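Local coordinates for 4-amino-4-deoxy-L-arabinose transferase or related glycosyltransferases of PMT family (Cupriavidus metallidurans, PDB 5EZM), which probably transfers an aminoarabinose sugar from a polyprenyl-phosphate carrier to lipid A, as a zinc-binding membrane glycosyltransferase of the GT-C fold, at residues 408-420 / 445-459. Numbering follows the deposited sequence.
Sequences AYAVWVAVAFVVM and GMYLGFTVALLGHET. With MPG ([(Z)-octadec-9-enyl] (2R)-2,3-bis(oxidanyl)propanoate), chain X; MPG ([(Z)-octadec-9-enyl] (2R)-2,3-bis(oxidanyl)propanoate), chain N; MPG ([(Z)-octadec-9-enyl] (2R)-2,3-bis(oxidanyl)propanoate), chain B.
Tyr409 reaches from helix 403-430 across to residues 453-459. Its CB and CG lie against Thr459 OG1. CD1 and CE1 pass along the C of Gly456, CE1 reaching the N of His457. CZ comes next to that N and to Ala453 O. CE2 lies by CD2 at the edge of the His457 ring; that edge points at the tyrosine face, offset, with the planes at 71°. His457 CA also packs over that face, and Val413 CG2 covers the opposite one. At the tip, Tyr409 OH donates to Ala453 O at 2.8 Å. This oxygen sits at the ring edge, in its plane, and the hydroxyl is tilted 25° from the carbonyl plane. CG stands anti to the backbone N, which sends the ring along the neighbouring helix to this carbonyl. Thr459 OG1 turns back to Gly456 O, which also accepts from Thr459 N.

Trp412 packs its CB directly on Gly456 CA, at 3.8 Å. Its CD1 meets Thr459 CG2, and one indole face lies on the MPG lipid of chain X. An alanine in place of Trp412 would probably deprive this hydrocarbon chain of its flat support and leave Thr459 CG2 without its aromatic neighbour.

Midway, Ala416 CB touches Gly449 O and Ala453 CB. Val452 CG1 packs on Trp412 O and Val415 CG1. At the far end, Met420 fits as a knob among Gly445, Met446, Gly449 and Phe450. Its extended chain places CE 3.4 Å from the centroid of the Phe450 ring, a CH-pi contact, with SD farther off in a Met-aromatic contact.

The axes of segments 408-420 and 445-456 come within 7.8 Å, at 176° between N-to-C directions. Gly445, Gly449 and Gly456 line the close face. This is a tight antiparallel pair of predicted transmembrane helices, packed through small residues and flanked by bound lipid, in the membrane domain of a GT-C glycosyltransferase.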
# COMPACT_ATOMS: atom_id res chain seq x y z
N ALA A 408 10.51 -19.47 -12.12
CA ALA A 408 9.71 -19.96 -10.99
C ALA A 408 8.49 -19.09 -10.74
O ALA A 408 7.51 -19.57 -10.16
CB ALA A 408 10.57 -20.03 -9.73
N TYR A 409 8.51 -17.81 -11.14
CA TYR A 409 7.33 -16.98 -10.99
C TYR A 409 6.26 -17.35 -12.02
O TYR A 409 5.06 -17.28 -11.73
CB TYR A 409 7.72 -15.51 -11.11
CG TYR A 409 6.68 -14.52 -10.62
CD1 TYR A 409 5.57 -14.94 -9.91
CD2 TYR A 409 6.83 -13.16 -10.86
CE1 TYR A 409 4.62 -14.04 -9.46
CE2 TYR A 409 5.89 -12.25 -10.41
CZ TYR A 409 4.79 -12.69 -9.71
OH TYR A 409 3.85 -11.79 -9.26
N ALA A 410 6.69 -17.78 -13.22
CA ALA A 410 5.74 -18.05 -14.29
C ALA A 410 4.77 -19.16 -13.93
O ALA A 410 3.57 -19.07 -14.21
CB ALA A 410 6.49 -18.39 -15.58
N VAL A 411 5.27 -20.24 -13.31
CA VAL A 411 4.38 -21.32 -12.91
C VAL A 411 3.35 -20.83 -11.90
O VAL A 411 2.19 -21.26 -11.92
CB VAL A 411 5.18 -22.53 -12.38
CG1 VAL A 411 6.20 -22.09 -11.35
CG2 VAL A 411 4.26 -23.58 -11.79
N TRP A 412 3.74 -19.90 -11.02
CA TRP A 412 2.79 -19.39 -10.03
C TRP A 412 1.75 -18.48 -10.68
O TRP A 412 0.58 -18.47 -10.27
CB TRP A 412 3.52 -18.67 -8.90
CG TRP A 412 4.25 -19.61 -7.99
CD1 TRP A 412 5.57 -19.56 -7.65
CD2 TRP A 412 3.70 -20.75 -7.32
NE1 TRP A 412 5.87 -20.59 -6.80
CE2 TRP A 412 4.75 -21.34 -6.59
CE3 TRP A 412 2.43 -21.34 -7.27
CZ2 TRP A 412 4.57 -22.49 -5.81
CZ3 TRP A 412 2.25 -22.48 -6.50
CH2 TRP A 412 3.31 -23.04 -5.78
N VAL A 413 2.15 -17.70 -11.69
CA VAL A 413 1.17 -16.90 -12.43
C VAL A 413 0.19 -17.81 -13.16
O VAL A 413 -1.03 -17.59 -13.14
CB VAL A 413 1.89 -15.94 -13.39
CG1 VAL A 413 0.87 -15.17 -14.22
CG2 VAL A 413 2.78 -14.99 -12.61
N ALA A 414 0.71 -18.85 -13.82
CA ALA A 414 -0.15 -19.81 -14.50
C ALA A 414 -1.13 -20.44 -13.52
O ALA A 414 -2.33 -20.58 -13.83
CB ALA A 414 0.69 -20.88 -15.19
N VAL A 415 -0.65 -20.83 -12.34
CA VAL A 415 -1.54 -21.37 -11.31
C VAL A 415 -2.60 -20.34 -10.94
O VAL A 415 -3.78 -20.68 -10.76
CB VAL A 415 -0.73 -21.82 -10.08
CG1 VAL A 415 -1.64 -22.08 -8.89
CG2 VAL A 415 0.08 -23.06 -10.40
N ALA A 416 -2.21 -19.07 -10.83
CA ALA A 416 -3.17 -18.02 -10.48
C ALA A 416 -4.30 -17.94 -11.50
O ALA A 416 -5.48 -17.94 -11.14
CB ALA A 416 -2.45 -16.68 -10.35
N PHE A 417 -3.95 -17.88 -12.79
CA PHE A 417 -5.02 -17.84 -13.79
C PHE A 417 -5.81 -19.14 -13.81
O PHE A 417 -7.00 -19.13 -14.16
CB PHE A 417 -4.44 -17.53 -15.17
CG PHE A 417 -4.08 -16.08 -15.35
CD1 PHE A 417 -5.06 -15.11 -15.39
CD2 PHE A 417 -2.75 -15.69 -15.48
CE1 PHE A 417 -4.73 -13.77 -15.55
CE2 PHE A 417 -2.42 -14.36 -15.64
CZ PHE A 417 -3.41 -13.40 -15.67
N VAL A 418 -5.20 -20.26 -13.42
CA VAL A 418 -5.93 -21.52 -13.39
C VAL A 418 -6.99 -21.49 -12.29
O VAL A 418 -8.14 -21.88 -12.51
CB VAL A 418 -4.97 -22.71 -13.22
CG1 VAL A 418 -5.73 -23.96 -12.79
CG2 VAL A 418 -4.25 -22.98 -14.53
N VAL A 419 -6.63 -21.01 -11.09
CA VAL A 419 -7.64 -20.95 -10.03
C VAL A 419 -8.70 -19.91 -10.37
O VAL A 419 -9.88 -20.09 -10.02
CB VAL A 419 -6.98 -20.70 -8.65
CG1 VAL A 419 -6.09 -19.50 -8.67
CG2 VAL A 419 -8.03 -20.55 -7.56
N MET A 420 -8.32 -18.83 -11.07
CA MET A 420 -9.34 -17.92 -11.59
C MET A 420 -10.33 -18.66 -12.49
O MET A 420 -11.55 -18.51 -12.35
CB MET A 420 -8.69 -16.77 -12.35
CG MET A 420 -7.92 -15.79 -11.49
SD MET A 420 -7.22 -14.46 -12.47
CE MET A 420 -6.05 -13.77 -11.30
N GLY A 445 -12.91 -16.85 -6.24
CA GLY A 445 -11.91 -17.39 -7.14
C GLY A 445 -10.91 -16.34 -7.59
O GLY A 445 -9.71 -16.60 -7.63
N MET A 446 -11.40 -15.15 -7.94
CA MET A 446 -10.51 -14.07 -8.34
C MET A 446 -9.57 -13.69 -7.20
O MET A 446 -8.36 -13.54 -7.41
CB MET A 446 -11.32 -12.85 -8.78
CG MET A 446 -12.01 -13.04 -10.11
SD MET A 446 -10.81 -13.28 -11.41
CE MET A 446 -11.67 -14.45 -12.44
N TYR A 447 -10.11 -13.53 -5.99
CA TYR A 447 -9.29 -13.12 -4.85
C TYR A 447 -8.20 -14.15 -4.56
O TYR A 447 -7.04 -13.79 -4.37
CB TYR A 447 -10.18 -12.91 -3.63
CG TYR A 447 -9.42 -12.83 -2.33
CD1 TYR A 447 -8.56 -11.77 -2.07
CD2 TYR A 447 -9.55 -13.82 -1.36
CE1 TYR A 447 -7.87 -11.69 -0.88
CE2 TYR A 447 -8.86 -13.74 -0.17
CZ TYR A 447 -8.02 -12.68 0.06
OH TYR A 447 -7.33 -12.61 1.25
N LEU A 448 -8.57 -15.43 -4.53
CA LEU A 448 -7.56 -16.47 -4.35
C LEU A 448 -6.54 -16.45 -5.48
O LEU A 448 -5.35 -16.67 -5.26
CB LEU A 448 -8.22 -17.84 -4.23
CG LEU A 448 -9.14 -18.07 -3.03
CD1 LEU A 448 -9.71 -19.48 -3.04
CD2 LEU A 448 -8.41 -17.79 -1.72
N GLY A 449 -7.00 -16.16 -6.70
CA GLY A 449 -6.12 -16.09 -7.85
C GLY A 449 -5.05 -15.02 -7.72
O GLY A 449 -3.85 -15.31 -7.78
N PHE A 450 -5.48 -13.78 -7.53
CA PHE A 450 -4.52 -12.69 -7.39
C PHE A 450 -3.69 -12.85 -6.12
O PHE A 450 -2.54 -12.40 -6.08
CB PHE A 450 -5.24 -11.35 -7.40
CG PHE A 450 -5.77 -10.97 -8.76
CD1 PHE A 450 -4.91 -10.51 -9.75
CD2 PHE A 450 -7.11 -11.09 -9.05
CE1 PHE A 450 -5.39 -10.17 -10.99
CE2 PHE A 450 -7.60 -10.76 -10.30
CZ PHE A 450 -6.73 -10.29 -11.27
N THR A 451 -4.24 -13.49 -5.09
CA THR A 451 -3.43 -13.81 -3.92
C THR A 451 -2.29 -14.74 -4.29
O THR A 451 -1.14 -14.53 -3.89
CB THR A 451 -4.30 -14.43 -2.82
OG1 THR A 451 -5.21 -13.44 -2.31
CG2 THR A 451 -3.43 -14.94 -1.68
N VAL A 452 -2.58 -15.78 -5.08
CA VAL A 452 -1.52 -16.66 -5.55
C VAL A 452 -0.52 -15.88 -6.40
O VAL A 452 0.69 -16.09 -6.30
CB VAL A 452 -2.11 -17.85 -6.33
CG1 VAL A 452 -1.00 -18.65 -7.00
CG2 VAL A 452 -2.92 -18.74 -5.40
N ALA A 453 -1.01 -14.97 -7.23
CA ALA A 453 -0.11 -14.16 -8.05
C ALA A 453 0.81 -13.30 -7.18
O ALA A 453 1.96 -13.05 -7.56
CB ALA A 453 -0.90 -13.30 -9.03
N LEU A 454 0.32 -12.84 -6.03
CA LEU A 454 1.16 -12.03 -5.15
C LEU A 454 2.16 -12.89 -4.39
O LEU A 454 3.35 -12.55 -4.31
CB LEU A 454 0.29 -11.22 -4.19
CG LEU A 454 1.05 -10.28 -3.24
CD1 LEU A 454 2.04 -9.41 -4.00
CD2 LEU A 454 0.08 -9.41 -2.43
N LEU A 455 1.70 -14.01 -3.83
CA LEU A 455 2.61 -14.92 -3.14
C LEU A 455 3.69 -15.44 -4.07
O LEU A 455 4.82 -15.68 -3.64
CB LEU A 455 1.83 -16.08 -2.53
CG LEU A 455 0.78 -15.72 -1.47
CD1 LEU A 455 0.04 -16.96 -1.04
CD2 LEU A 455 1.43 -15.03 -0.28
N GLY A 456 3.36 -15.62 -5.35
CA GLY A 456 4.37 -16.06 -6.31
C GLY A 456 5.49 -15.06 -6.48
O GLY A 456 6.62 -15.44 -6.79
N HIS A 457 5.21 -13.77 -6.26
CA HIS A 457 6.26 -12.76 -6.34
C HIS A 457 7.37 -12.99 -5.32
O HIS A 457 8.44 -12.38 -5.45
CB HIS A 457 5.66 -11.36 -6.16
CG HIS A 457 6.65 -10.26 -6.37
ND1 HIS A 457 7.24 -9.58 -5.33
CD2 HIS A 457 7.16 -9.73 -7.51
CE1 HIS A 457 8.07 -8.67 -5.81
NE2 HIS A 457 8.04 -8.74 -7.13
N GLU A 458 7.14 -13.84 -4.31
CA GLU A 458 8.21 -14.18 -3.38
C GLU A 458 9.42 -14.76 -4.09
O GLU A 458 10.55 -14.59 -3.63
CB GLU A 458 7.67 -15.16 -2.33
CG GLU A 458 8.73 -15.91 -1.53
CD GLU A 458 9.39 -15.06 -0.46
OE1 GLU A 458 9.30 -13.82 -0.51
OE2 GLU A 458 10.01 -15.64 0.46
N THR A 459 9.21 -15.43 -5.24
CA THR A 459 10.32 -16.02 -5.98
C THR A 459 11.38 -14.98 -6.33
O THR A 459 12.58 -15.25 -6.24
CB THR A 459 9.81 -16.71 -7.24
OG1 THR A 459 9.09 -15.77 -8.04
CG2 THR A 459 8.92 -17.88 -6.90
C2 MPG X . 8.25 -20.88 -4.54
C3 MPG X . 8.25 -19.61 -3.71
C4 MPG X . 6.86 -19.00 -3.57
C5 MPG X . 5.74 -20.05 -3.52
C6 MPG X . 4.34 -19.45 -3.73
C7 MPG X . 3.22 -20.42 -3.30
C8 MPG X . 1.80 -19.87 -3.59
C1 MPG X . 9.63 -21.16 -5.14
C2 MPG N . 4.97 -6.34 -7.28
C3 MPG N . 3.90 -7.36 -6.91
C4 MPG N . 3.12 -7.85 -8.11
C5 MPG N . 1.82 -8.57 -7.71
C6 MPG N . 0.88 -8.76 -8.91
C7 MPG N . -0.56 -9.10 -8.49
C8 MPG N . -1.55 -8.98 -9.67
C1 MPG N . 5.71 -5.80 -6.06
C2 MPG B . -3.32 -20.02 -1.75
C3 MPG B . -3.28 -19.10 -0.54
C4 MPG B . -2.62 -19.77 0.67
C5 MPG B . -3.22 -19.27 1.99
C6 MPG B . -3.10 -20.31 3.11
C1 MPG B . -4.68 -19.98 -2.46